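Long-range contacts in actin-binding protein (Saccharomyces cerevisiae, PDB 1HQZ), which binds actin filaments but not actin monomers and recruits the Arp2/3 complex to filament sides, the present chain being its N-terminal cofilin-homology (ADF-H) domain: residues A[52-56]-A[126-132]; A[59-65]-A[86-92]; A[65-69]-A[81-85]. All blocks are in the same frame, centred on the assembly; numbering follows the deposited sequence.

Interaction 1 (A[52-56]-A[126-132])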
ATOM      1  N   PHE A  52       0.502   2.278  12.198  1.00 35.39           N
ATOM      2  CA  PHE A  52       0.271   3.059  10.978  1.00 34.60           C
ATOM      3  C   PHE A  52       1.370   4.113  10.845  1.00 34.69           C
ATOM      4  O   PHE A  52       1.792   4.463   9.739  1.00 33.10           O
ATOM      5  CB  PHE A  52      -1.110   3.725  11.054  1.00 33.13           C
ATOM      6  CG  PHE A  52      -1.482   4.532   9.833  1.00 31.92           C
ATOM      7  CD1 PHE A  52      -1.589   3.928   8.586  1.00 34.59           C
ATOM      8  CD2 PHE A  52      -1.810   5.882   9.951  1.00 31.84           C
ATOM      9  CE1 PHE A  52      -2.025   4.652   7.470  1.00 33.30           C
ATOM     10  CE2 PHE A  52      -2.247   6.617   8.845  1.00 30.11           C
ATOM     11  CZ  PHE A  52      -2.355   6.000   7.604  1.00 32.46           C
ATOM     12  N   HIS A  53       1.829   4.613  11.985  1.00 35.50           N
ATOM     13  CA  HIS A  53       2.889   5.612  11.997  1.00 36.46           C
ATOM     14  C   HIS A  53       4.164   4.996  11.396  1.00 35.44           C
ATOM     15  O   HIS A  53       4.859   5.648  10.620  1.00 35.56           O
ATOM     16  CB  HIS A  53       3.127   6.101  13.437  1.00 38.29           C
ATOM     17  CG  HIS A  53       4.204   7.134  13.561  1.00 40.86           C
ATOM     18  ND1 HIS A  53       5.491   6.824  13.948  1.00 43.34           N
ATOM     19  CD2 HIS A  53       4.195   8.467  13.325  1.00 40.60           C
ATOM     20  CE1 HIS A  53       6.229   7.922  13.944  1.00 43.29           C
ATOM     21  NE2 HIS A  53       5.465   8.933  13.569  1.00 41.37           N
ATOM     22  N   ASP A  54       4.461   3.740  11.737  1.00 32.56           N
ATOM     23  CA  ASP A  54       5.651   3.068  11.193  1.00 32.61           C
ATOM     24  C   ASP A  54       5.491   2.869   9.680  1.00 32.46           C
ATOM     25  O   ASP A  54       6.424   3.073   8.899  1.00 32.01           O
ATOM     26  CB  ASP A  54       5.862   1.709  11.867  1.00 30.12           C
ATOM     27  CG  ASP A  54       6.648   1.803  13.171  1.00 34.00           C
ATOM     28  OD1 ASP A  54       6.888   2.923  13.674  1.00 32.50           O
ATOM     29  OD2 ASP A  54       7.024   0.736  13.696  1.00 32.93           O
ATOM     30  N   PHE A  55       4.291   2.474   9.283  1.00 29.92           N
ATOM     31  CA  PHE A  55       3.951   2.248   7.883  1.00 31.00           C
ATOM     32  C   PHE A  55       4.376   3.416   7.001  1.00 31.69           C
ATOM     33  O   PHE A  55       5.100   3.249   6.015  1.00 31.15           O
ATOM     34  CB  PHE A  55       2.433   2.030   7.780  1.00 29.16           C
ATOM     35  CG  PHE A  55       1.902   1.932   6.366  1.00 29.61           C
ATOM     36  CD1 PHE A  55       2.411   0.989   5.470  1.00 28.79           C
ATOM     37  CD2 PHE A  55       0.836   2.733   5.964  1.00 27.95           C
ATOM     38  CE1 PHE A  55       1.852   0.842   4.196  1.00 28.31           C
ATOM     39  CE2 PHE A  55       0.274   2.601   4.703  1.00 29.60           C
ATOM     40  CZ  PHE A  55       0.783   1.649   3.812  1.00 31.02           C
ATOM     41  N   LEU A  56       3.944   4.612   7.374  1.00 34.22           N
ATOM     42  CA  LEU A  56       4.244   5.802   6.590  1.00 34.36           C
ATOM     43  C   LEU A  56       5.725   6.114   6.440  1.00 34.23           C
ATOM     44  O   LEU A  56       6.128   6.826   5.518  1.00 33.88           O
ATOM     45  CB  LEU A  56       3.500   6.995   7.178  1.00 34.50           C
ATOM     46  CG  LEU A  56       1.982   6.770   7.177  1.00 35.06           C
ATOM     47  CD1 LEU A  56       1.283   7.913   7.907  1.00 33.96           C
ATOM     48  CD2 LEU A  56       1.486   6.653   5.739  1.00 33.29           C
ATOM     49  N   LEU A 126       2.778  11.658   2.757  1.00 47.18           N
ATOM     50  CA  LEU A 126       2.339  10.675   3.741  1.00 46.03           C
ATOM     51  C   LEU A 126       2.224  11.257   5.154  1.00 45.16           C
ATOM     52  O   LEU A 126       2.687  10.660   6.127  1.00 45.30           O
ATOM     53  CB  LEU A 126       3.302   9.480   3.740  1.00 44.94           C
ATOM     54  CG  LEU A 126       3.491   8.716   2.416  1.00 45.03           C
ATOM     55  CD1 LEU A 126       4.629   7.704   2.544  1.00 42.10           C
ATOM     56  CD2 LEU A 126       2.200   8.005   2.044  1.00 44.32           C
ATOM     57  N   ASP A 127       1.609  12.429   5.268  1.00 43.83           N
ATOM     58  CA  ASP A 127       1.423  13.036   6.582  1.00 44.16           C
ATOM     59  C   ASP A 127       0.317  12.257   7.280  1.00 41.93           C
ATOM     60  O   ASP A 127      -0.790  12.145   6.762  1.00 41.17           O
ATOM     61  CB  ASP A 127       1.022  14.506   6.449  1.00 46.69           C
ATOM     62  CG  ASP A 127       0.603  15.109   7.778  1.00 49.87           C
ATOM     63  OD1 ASP A 127       1.463  15.198   8.683  1.00 51.40           O
ATOM     64  OD2 ASP A 127      -0.585  15.479   7.918  1.00 50.59           O
ATOM     65  N   GLU A 128       0.615  11.723   8.457  1.00 42.38           N
ATOM     66  CA  GLU A 128      -0.348  10.914   9.196  1.00 44.30           C
ATOM     67  C   GLU A 128      -1.714  11.550   9.458  1.00 43.77           C
ATOM     68  O   GLU A 128      -2.746  10.893   9.302  1.00 42.45           O
ATOM     69  CB  GLU A 128       0.271  10.433  10.519  1.00 44.05           C
ATOM     70  CG  GLU A 128      -0.662   9.553  11.340  1.00 45.85           C
ATOM     71  CD  GLU A 128       0.060   8.758  12.420  1.00 47.05           C
ATOM     72  OE1 GLU A 128       1.154   9.180  12.843  1.00 46.61           O
ATOM     73  OE2 GLU A 128      -0.482   7.715  12.854  1.00 48.67           O
ATOM     74  N   ASN A 129      -1.741  12.816   9.854  1.00 45.02           N
ATOM     75  CA  ASN A 129      -3.021  13.465  10.125  1.00 44.30           C
ATOM     76  C   ASN A 129      -3.847  13.697   8.866  1.00 42.15           C
ATOM     77  O   ASN A 129      -5.065  13.540   8.873  1.00 39.56           O
ATOM     78  CB  ASN A 129      -2.801  14.786  10.863  1.00 47.25           C
ATOM     79  CG  ASN A 129      -2.390  14.573  12.307  1.00 51.03           C
ATOM     80  OD1 ASN A 129      -3.044  13.828  13.049  1.00 52.24           O
ATOM     81  ND2 ASN A 129      -1.308  15.227  12.718  1.00 50.93           N
ATOM     82  N   GLU A 130      -3.180  14.085   7.792  1.00 41.08           N
ATOM     83  CA  GLU A 130      -3.852  14.316   6.527  1.00 42.86           C
ATOM     84  C   GLU A 130      -4.540  13.019   6.069  1.00 43.11           C
ATOM     85  O   GLU A 130      -5.686  13.032   5.612  1.00 43.91           O
ATOM     86  CB  GLU A 130      -2.816  14.777   5.496  1.00 46.74           C
ATOM     87  CG  GLU A 130      -3.126  14.396   4.056  1.00 52.80           C
ATOM     88  CD  GLU A 130      -4.117  15.322   3.389  1.00 56.79           C
ATOM     89  OE1 GLU A 130      -5.172  15.617   3.994  1.00 59.50           O
ATOM     90  OE2 GLU A 130      -3.839  15.743   2.245  1.00 58.44           O
ATOM     91  N   LEU A 131      -3.840  11.898   6.213  1.00 40.37           N
ATOM     92  CA  LEU A 131      -4.382  10.613   5.796  1.00 39.30           C
ATOM     93  C   LEU A 131      -5.483  10.110   6.721  1.00 39.16           C
ATOM     94  O   LEU A 131      -6.465   9.518   6.259  1.00 36.83           O
ATOM     95  CB  LEU A 131      -3.258   9.573   5.688  1.00 37.39           C
ATOM     96  CG  LEU A 131      -2.199   9.821   4.599  1.00 34.63           C
ATOM     97  CD1 LEU A 131      -1.120   8.759   4.685  1.00 34.06           C
ATOM     98  CD2 LEU A 131      -2.842   9.796   3.229  1.00 36.11           C
ATOM     99  N   LEU A 132      -5.328  10.333   8.024  1.00 36.72           N
ATOM    100  CA  LEU A 132      -6.345   9.883   8.963  1.00 38.50           C
ATOM    101  C   LEU A 132      -7.648  10.627   8.677  1.00 39.37           C
ATOM    102  O   LEU A 132      -8.742  10.121   8.937  1.00 39.21           O
ATOM    103  CB  LEU A 132      -5.888  10.120  10.411  1.00 38.95           C
ATOM    104  CG  LEU A 132      -4.723   9.245  10.902  1.00 37.54           C
ATOM    105  CD1 LEU A 132      -4.380   9.603  12.331  1.00 36.44           C
ATOM    106  CD2 LEU A 132      -5.103   7.773  10.812  1.00 36.93           C
TER
HETATM  107  O   HOH W   1       0.075   5.130  14.288  1.00 45.89           O
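Two helices on one face of the central sheet of the ADF-H fold, 52-56 and the start of 128-136, meet here. Their short axes come no nearer than 11.3 Å and cross at 114°, so long side chains must fill the gap. Leu56 does most of this from the middle. With chi1 m and chi2 t it reaches forward, and its CD2 lies 3.5 Å from Leu131 CD1 and 3.9 Å from Leu126 CB, while its CD1 rests 3.7 Å from Glu128 CA. Leu126, Leu131 and Leu132 have the same m,t rotamer, and their branched ends suit the apolar gap. Phe52, at chi1 t, swings its ring toward the second helix: CE2 is 3.7 Å from Leu132 CD2, and CZ is 4.2 Å from Leu131 CB. The ring also packs on Ala69 and Val71 of the sheet beneath.

Asp127 is the N-cap of the second helix; its OD2 accepts from Glu130 N at 2.9 Å. Toward solvent the contact becomes polar. Glu128, extended at chi1 and chi2 (both t), lays its aliphatic part by Leu56 and carries its carboxylate to the edges of two rings, with OE1 3.2 Å from His53 CD2 and OE2 3.7 Å from Phe52 CD2. A water bridges the two segments, accepting from His53 N at 2.9 Å and donating to Glu128 OE2 at 3.0 Å.

Interaction 2 (A[59-65]-A[86-92])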
ATOM      1  N   PHE A  59       8.611   3.391   3.362  1.00 32.01           N
ATOM      2  CA  PHE A  59       8.705   3.312   1.908  1.00 33.14           C
ATOM      3  C   PHE A  59      10.119   3.655   1.431  1.00 35.51           C
ATOM      4  O   PHE A  59      10.801   4.498   2.027  1.00 33.37           O
ATOM      5  CB  PHE A  59       7.680   4.237   1.241  1.00 29.99           C
ATOM      6  CG  PHE A  59       6.252   3.770   1.391  1.00 29.16           C
ATOM      7  CD1 PHE A  59       5.468   4.210   2.456  1.00 26.47           C
ATOM      8  CD2 PHE A  59       5.701   2.865   0.475  1.00 24.36           C
ATOM      9  CE1 PHE A  59       4.137   3.756   2.616  1.00 25.94           C
ATOM     10  CE2 PHE A  59       4.393   2.407   0.620  1.00 25.76           C
ATOM     11  CZ  PHE A  59       3.602   2.858   1.700  1.00 24.59           C
ATOM     12  N   ASP A  60      10.547   2.993   0.356  1.00 35.62           N
ATOM     13  CA  ASP A  60      11.886   3.179  -0.216  1.00 38.83           C
ATOM     14  C   ASP A  60      11.885   4.227  -1.331  1.00 38.72           C
ATOM     15  O   ASP A  60      11.252   4.032  -2.364  1.00 38.87           O
ATOM     16  CB  ASP A  60      12.384   1.843  -0.776  1.00 40.00           C
ATOM     17  CG  ASP A  60      13.889   1.816  -0.991  1.00 43.58           C
ATOM     18  OD1 ASP A  60      14.445   2.808  -1.508  1.00 43.01           O
ATOM     19  OD2 ASP A  60      14.511   0.789  -0.650  1.00 45.98           O
ATOM     20  N   GLU A  61      12.614   5.323  -1.129  1.00 40.77           N
ATOM     21  CA  GLU A  61      12.680   6.404  -2.111  1.00 41.80           C
ATOM     22  C   GLU A  61      13.311   6.053  -3.458  1.00 40.16           C
ATOM     23  O   GLU A  61      13.359   6.893  -4.353  1.00 40.02           O
ATOM     24  CB  GLU A  61      13.417   7.611  -1.526  1.00 46.30           C
ATOM     25  CG  GLU A  61      14.840   7.316  -1.090  1.00 52.52           C
ATOM     26  CD  GLU A  61      15.554   8.551  -0.564  1.00 56.81           C
ATOM     27  OE1 GLU A  61      15.040   9.183   0.391  1.00 59.15           O
ATOM     28  OE2 GLU A  61      16.630   8.890  -1.106  1.00 58.89           O
ATOM     29  N   THR A  62      13.785   4.824  -3.616  1.00 38.47           N
ATOM     30  CA  THR A  62      14.389   4.427  -4.888  1.00 38.19           C
ATOM     31  C   THR A  62      13.567   3.376  -5.625  1.00 37.57           C
ATOM     32  O   THR A  62      13.971   2.895  -6.677  1.00 35.99           O
ATOM     33  CB  THR A  62      15.828   3.861  -4.690  1.00 39.61           C
ATOM     34  OG1 THR A  62      15.777   2.669  -3.891  1.00 40.77           O
ATOM     35  CG2 THR A  62      16.728   4.901  -4.013  1.00 36.60           C
ATOM     36  N   LYS A  63      12.410   3.019  -5.073  1.00 36.40           N
ATOM     37  CA  LYS A  63      11.572   1.996  -5.692  1.00 36.74           C
ATOM     38  C   LYS A  63      10.100   2.350  -5.700  1.00 35.44           C
ATOM     39  O   LYS A  63       9.616   3.075  -4.824  1.00 33.70           O
ATOM     40  CB  LYS A  63      11.717   0.661  -4.950  1.00 36.77           C
ATOM     41  CG  LYS A  63      13.132   0.146  -4.809  1.00 41.67           C
ATOM     42  CD  LYS A  63      13.146  -1.080  -3.909  1.00 43.67           C
ATOM     43  CE  LYS A  63      14.559  -1.521  -3.589  1.00 45.06           C
ATOM     44  NZ  LYS A  63      14.546  -2.734  -2.728  1.00 46.74           N
ATOM     45  N   VAL A  64       9.396   1.821  -6.697  1.00 32.71           N
ATOM     46  CA  VAL A  64       7.961   2.008  -6.810  1.00 32.66           C
ATOM     47  C   VAL A  64       7.387   0.902  -5.935  1.00 32.91           C
ATOM     48  O   VAL A  64       7.679  -0.274  -6.143  1.00 33.51           O
ATOM     49  CB  VAL A  64       7.479   1.799  -8.260  1.00 32.92           C
ATOM     50  CG1 VAL A  64       5.957   1.731  -8.302  1.00 34.22           C
ATOM     51  CG2 VAL A  64       7.974   2.914  -9.130  1.00 32.20           C
ATOM     52  N   GLN A  65       6.579   1.266  -4.951  1.00 33.42           N
ATOM     53  CA  GLN A  65       6.010   0.266  -4.063  1.00 32.16           C
ATOM     54  C   GLN A  65       4.538   0.503  -3.805  1.00 32.10           C
ATOM     55  O   GLN A  65       4.001   1.560  -4.113  1.00 36.70           O
ATOM     56  CB  GLN A  65       6.748   0.275  -2.723  1.00 29.38           C
ATOM     57  CG  GLN A  65       8.262   0.147  -2.838  1.00 31.06           C
ATOM     58  CD  GLN A  65       8.957   0.377  -1.511  1.00 29.95           C
ATOM     59  OE1 GLN A  65       8.759   1.407  -0.865  1.00 30.93           O
ATOM     60  NE2 GLN A  65       9.776  -0.577  -1.102  1.00 32.10           N
ATOM     61  N   TRP A  86       3.156   4.287  -4.100  1.00 34.59           N
ATOM     62  CA  TRP A  86       4.395   5.015  -3.873  1.00 34.81           C
ATOM     63  C   TRP A  86       5.237   5.021  -5.155  1.00 35.88           C
ATOM     64  O   TRP A  86       5.704   3.974  -5.611  1.00 36.24           O
ATOM     65  CB  TRP A  86       5.122   4.340  -2.704  1.00 32.79           C
ATOM     66  CG  TRP A  86       6.483   4.847  -2.416  1.00 33.16           C
ATOM     67  CD1 TRP A  86       7.661   4.289  -2.818  1.00 30.74           C
ATOM     68  CD2 TRP A  86       6.825   6.002  -1.648  1.00 30.25           C
ATOM     69  NE1 TRP A  86       8.714   5.019  -2.341  1.00 27.64           N
ATOM     70  CE2 TRP A  86       8.236   6.080  -1.623  1.00 29.80           C
ATOM     71  CE3 TRP A  86       6.080   6.982  -0.977  1.00 32.34           C
ATOM     72  CZ2 TRP A  86       8.923   7.100  -0.955  1.00 29.13           C
ATOM     73  CZ3 TRP A  86       6.762   8.000  -0.308  1.00 31.32           C
ATOM     74  CH2 TRP A  86       8.174   8.048  -0.305  1.00 31.86           C
ATOM     75  N   CYS A  87       5.413   6.206  -5.737  1.00 35.48           N
ATOM     76  CA  CYS A  87       6.169   6.357  -6.981  1.00 36.51           C
ATOM     77  C   CYS A  87       7.176   7.492  -6.846  1.00 36.32           C
ATOM     78  O   CYS A  87       6.951   8.580  -7.369  1.00 35.76           O
ATOM     79  CB  CYS A  87       5.198   6.660  -8.134  1.00 37.98           C
ATOM     80  SG  CYS A  87       5.923   6.700  -9.792  1.00 38.90           S
ATOM     81  N   PRO A  88       8.311   7.245  -6.160  1.00 37.05           N
ATOM     82  CA  PRO A  88       9.372   8.239  -5.935  1.00 38.75           C
ATOM     83  C   PRO A  88      10.112   8.635  -7.205  1.00 39.29           C
ATOM     84  O   PRO A  88      10.211   7.847  -8.147  1.00 38.73           O
ATOM     85  CB  PRO A  88      10.279   7.544  -4.927  1.00 38.26           C
ATOM     86  CG  PRO A  88      10.223   6.119  -5.390  1.00 38.42           C
ATOM     87  CD  PRO A  88       8.741   5.912  -5.693  1.00 38.28           C
ATOM     88  N   ASP A  89      10.620   9.865  -7.228  1.00 40.98           N
ATOM     89  CA  ASP A  89      11.339  10.370  -8.391  1.00 43.56           C
ATOM     90  C   ASP A  89      12.534   9.506  -8.771  1.00 43.27           C
ATOM     91  O   ASP A  89      12.787   9.289  -9.953  1.00 43.20           O
ATOM     92  CB  ASP A  89      11.810  11.816  -8.158  1.00 45.94           C
ATOM     93  CG  ASP A  89      10.654  12.801  -8.018  1.00 49.12           C
ATOM     94  OD1 ASP A  89       9.519  12.471  -8.439  1.00 50.54           O
ATOM     95  OD2 ASP A  89      10.879  13.917  -7.496  1.00 48.00           O
ATOM     96  N   SER A  90      13.237   8.993  -7.763  1.00 43.93           N
ATOM     97  CA  SER A  90      14.431   8.171  -7.958  1.00 44.19           C
ATOM     98  C   SER A  90      14.216   6.749  -8.459  1.00 44.53           C
ATOM     99  O   SER A  90      15.177   6.064  -8.793  1.00 45.77           O
ATOM    100  CB  SER A  90      15.226   8.120  -6.657  1.00 44.18           C
ATOM    101  OG  SER A  90      15.628   9.423  -6.279  1.00 44.28           O
ATOM    102  N   ALA A  91      12.970   6.294  -8.501  1.00 44.05           N
ATOM    103  CA  ALA A  91      12.686   4.946  -8.983  1.00 43.90           C
ATOM    104  C   ALA A  91      13.032   4.897 -10.472  1.00 44.34           C
ATOM    105  O   ALA A  91      12.969   5.917 -11.160  1.00 43.60           O
ATOM    106  CB  ALA A  91      11.215   4.615  -8.773  1.00 40.92           C
ATOM    107  N   PRO A  92      13.402   3.714 -10.986  1.00 44.22           N
ATOM    108  CA  PRO A  92      13.754   3.573 -12.403  1.00 46.02           C
ATOM    109  C   PRO A  92      12.718   4.146 -13.370  1.00 46.88           C
ATOM    110  O   PRO A  92      11.514   3.916 -13.225  1.00 47.67           O
ATOM    111  CB  PRO A  92      13.962   2.064 -12.569  1.00 45.67           C
ATOM    112  CG  PRO A  92      13.246   1.459 -11.403  1.00 45.99           C
ATOM    113  CD  PRO A  92      13.499   2.423 -10.289  1.00 44.08           C
TER
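Trp86 donates its indole NE1 to Asp60 O at 2.7 Å, the shortest hydrogen bond between these two connecting loops of the ADF-H fold. One antiparallel hydrogen-bonded pair, at the end of the neighbouring hairpin, closes the base of the loops: Gln65 N to Trp86 O and Trp86 N to Gln65 O, both 2.9 Å. Within 59-65, Asp60 suits its place at the start of a type I turn (Asp60 to Lys63), because its OD1 accepts from Thr62 N at 3.0 Å in an Asx turn and from Thr62 OG1 at 2.7 Å. Gln65 OE1 accepts from Asp60 N at 2.7 Å.

Around this polar frame the broad indole serves as a packing platform. The Phe59 ring forms an offset stack with its five-membered ring, and Phe59 CB makes a CH-pi contact over its face. Farther out, the second type I turn, Pro88 to Ala91, sets Ala91 against 62-64, where its small side chain fits: Ala91 CB packs 3.7 Å from Val64 CG2, and Ala91 CA points its hydrogen at Thr62 O, 3.3 Å away.

Interaction 3 (A[65-69]-A[81-85])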
ATOM      1  N   GLN A  65       6.579   1.266  -4.951  1.00 33.42           N
ATOM      2  CA  GLN A  65       6.010   0.266  -4.063  1.00 32.16           C
ATOM      3  C   GLN A  65       4.538   0.503  -3.805  1.00 32.10           C
ATOM      4  O   GLN A  65       4.001   1.560  -4.113  1.00 36.70           O
ATOM      5  CB  GLN A  65       6.748   0.275  -2.723  1.00 29.38           C
ATOM      6  CG  GLN A  65       8.262   0.147  -2.838  1.00 31.06           C
ATOM      7  CD  GLN A  65       8.957   0.377  -1.511  1.00 29.95           C
ATOM      8  OE1 GLN A  65       8.759   1.407  -0.865  1.00 30.93           O
ATOM      9  NE2 GLN A  65       9.776  -0.577  -1.102  1.00 32.10           N
ATOM     10  N   TYR A  66       3.885  -0.486  -3.214  1.00 31.97           N
ATOM     11  CA  TYR A  66       2.482  -0.346  -2.897  1.00 30.12           C
ATOM     12  C   TYR A  66       2.302  -0.747  -1.456  1.00 30.46           C
ATOM     13  O   TYR A  66       2.887  -1.729  -0.998  1.00 29.36           O
ATOM     14  CB  TYR A  66       1.637  -1.220  -3.828  1.00 29.23           C
ATOM     15  CG  TYR A  66       1.918  -0.919  -5.285  1.00 27.45           C
ATOM     16  CD1 TYR A  66       2.988  -1.516  -5.942  1.00 29.13           C
ATOM     17  CD2 TYR A  66       1.183   0.043  -5.966  1.00 29.06           C
ATOM     18  CE1 TYR A  66       3.329  -1.152  -7.247  1.00 28.76           C
ATOM     19  CE2 TYR A  66       1.507   0.418  -7.265  1.00 28.94           C
ATOM     20  CZ  TYR A  66       2.589  -0.182  -7.896  1.00 30.44           C
ATOM     21  OH  TYR A  66       2.942   0.219  -9.157  1.00 28.65           O
ATOM     22  N   GLY A  67       1.518   0.050  -0.739  1.00 30.56           N
ATOM     23  CA  GLY A  67       1.264  -0.218   0.663  1.00 28.97           C
ATOM     24  C   GLY A  67      -0.216  -0.441   0.890  1.00 28.70           C
ATOM     25  O   GLY A  67      -1.064   0.066   0.145  1.00 26.19           O
ATOM     26  N   LEU A  68      -0.519  -1.198   1.938  1.00 28.84           N
ATOM     27  CA  LEU A  68      -1.895  -1.529   2.296  1.00 29.57           C
ATOM     28  C   LEU A  68      -1.991  -1.436   3.800  1.00 29.30           C
ATOM     29  O   LEU A  68      -1.164  -2.012   4.507  1.00 28.09           O
ATOM     30  CB  LEU A  68      -2.204  -2.965   1.858  1.00 30.17           C
ATOM     31  CG  LEU A  68      -3.515  -3.614   2.294  1.00 33.66           C
ATOM     32  CD1 LEU A  68      -4.662  -3.053   1.485  1.00 31.00           C
ATOM     33  CD2 LEU A  68      -3.408  -5.128   2.087  1.00 34.33           C
ATOM     34  N   ALA A  69      -2.980  -0.713   4.307  1.00 28.01           N
ATOM     35  CA  ALA A  69      -3.102  -0.621   5.751  1.00 30.17           C
ATOM     36  C   ALA A  69      -4.536  -0.535   6.219  1.00 30.12           C
ATOM     37  O   ALA A  69      -5.390   0.075   5.570  1.00 29.12           O
ATOM     38  CB  ALA A  69      -2.311   0.574   6.272  1.00 30.19           C
ATOM     39  N   ILE A  81      -9.708   0.659   5.057  1.00 37.49           N
ATOM     40  CA  ILE A  81      -8.525   0.253   4.326  1.00 35.98           C
ATOM     41  C   ILE A  81      -8.004   1.343   3.395  1.00 34.57           C
ATOM     42  O   ILE A  81      -8.765   1.957   2.625  1.00 34.23           O
ATOM     43  CB  ILE A  81      -8.805  -1.043   3.499  1.00 35.08           C
ATOM     44  CG1 ILE A  81      -8.947  -2.272   4.410  1.00 39.54           C
ATOM     45  CG2 ILE A  81      -7.635  -1.340   2.596  1.00 34.79           C
ATOM     46  CD1 ILE A  81      -9.899  -2.142   5.541  1.00 40.70           C
ATOM     47  N   ILE A  82      -6.702   1.591   3.474  1.00 32.09           N
ATOM     48  CA  ILE A  82      -6.086   2.579   2.607  1.00 31.58           C
ATOM     49  C   ILE A  82      -4.985   1.890   1.799  1.00 31.38           C
ATOM     50  O   ILE A  82      -4.296   0.998   2.295  1.00 27.82           O
ATOM     51  CB  ILE A  82      -5.496   3.769   3.417  1.00 31.80           C
ATOM     52  CG1 ILE A  82      -4.776   4.733   2.469  1.00 33.89           C
ATOM     53  CG2 ILE A  82      -4.549   3.260   4.501  1.00 32.51           C
ATOM     54  CD1 ILE A  82      -4.308   6.043   3.113  1.00 30.68           C
ATOM     55  N   ILE A  83      -4.867   2.249   0.528  1.00 30.20           N
ATOM     56  CA  ILE A  83      -3.809   1.683  -0.278  1.00 31.17           C
ATOM     57  C   ILE A  83      -2.991   2.868  -0.745  1.00 31.62           C
ATOM     58  O   ILE A  83      -3.534   3.941  -1.031  1.00 29.84           O
ATOM     59  CB  ILE A  83      -4.330   0.902  -1.490  1.00 30.86           C
ATOM     60  CG1 ILE A  83      -5.187   1.800  -2.378  1.00 29.51           C
ATOM     61  CG2 ILE A  83      -5.117  -0.295  -1.013  1.00 32.80           C
ATOM     62  CD1 ILE A  83      -5.518   1.168  -3.723  1.00 35.45           C
ATOM     63  N   ILE A  84      -1.681   2.677  -0.797  1.00 32.30           N
ATOM     64  CA  ILE A  84      -0.793   3.745  -1.209  1.00 33.21           C
ATOM     65  C   ILE A  84       0.068   3.354  -2.398  1.00 33.02           C
ATOM     66  O   ILE A  84       0.724   2.322  -2.384  1.00 33.42           O
ATOM     67  CB  ILE A  84       0.114   4.177  -0.025  1.00 34.65           C
ATOM     68  CG1 ILE A  84      -0.747   4.890   1.023  1.00 34.68           C
ATOM     69  CG2 ILE A  84       1.247   5.076  -0.511  1.00 31.63           C
ATOM     70  CD1 ILE A  84      -0.025   5.228   2.285  1.00 39.49           C
ATOM     71  N   GLY A  85       0.022   4.182  -3.434  1.00 32.69           N
ATOM     72  CA  GLY A  85       0.828   3.961  -4.613  1.00 33.82           C
ATOM     73  C   GLY A  85       2.026   4.881  -4.449  1.00 34.07           C
ATOM     74  O   GLY A  85       1.931   6.093  -4.616  1.00 33.72           O
TER
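Backbone hydrogen bonds define this antiparallel ladder, the core of the hairpin formed by strands 65-71 and 80-86. In the pair Gly67 and Ile84, Gly67 N donates to Ile84 O at 2.9 Å and Ile84 N to Gly67 O at 2.8 Å. Ala69 and Ile82 repeat the pattern, Ala69 N to Ile82 O at 3.0 Å and Ile82 N to Ala69 O at 2.9 Å. Tyr66 with Gly85 and Leu68 with Ile83 are the non-hydrogen-bonded pairs. Weaker CA-H...O contacts supplement the ladder, such as Tyr66 CA to Ile84 O at 3.2 Å.

Apolar packing ties neighbouring side chains together. Leu68 CD1 lies 3.6 Å from Ile81 CG2 and 3.7 Å from Ile83 CG2, and Ala69 CB is 3.9 Å from Ile82 CG2. Beta-branched isoleucines suit extended strands, while Gly85, without a side chain, has the Tyr66 ring close by, Tyr66 CD2 4.2 Å from Gly85 CA.

The hairpin lies in the middle of the central mixed sheet of the ADF-H (cofilin-homology) fold, between strands 32-37 and 116-120, with helices on both faces. On the face of Tyr66 and Ile83 it is covered by helix 93-110; on the face of Ala69 and Ile84, by helix 52-56.

Interaction 3 is the centre of the group, its midpoint about 2 Å from that of the chain, and the other two adjoin it. Gln65 belongs to both interactions 2 and 3, so the hairpin ladder runs on directly into the paired loops. Interaction 1 lies against the sheet face bearing Ile84: Ile84 CD1 is 3.6 Å from both Leu126 CD2 and Phe55 CE2. Although the centres of interactions 1 and 2 are about 17 Å apart, Leu126 CD1 joins them, 3.6 Å from Trp86 CZ3 and 3.6 Å from Phe59 CD1. Leu126 thus links all three contacts in one continuous apolar layer of this actin-binding domain.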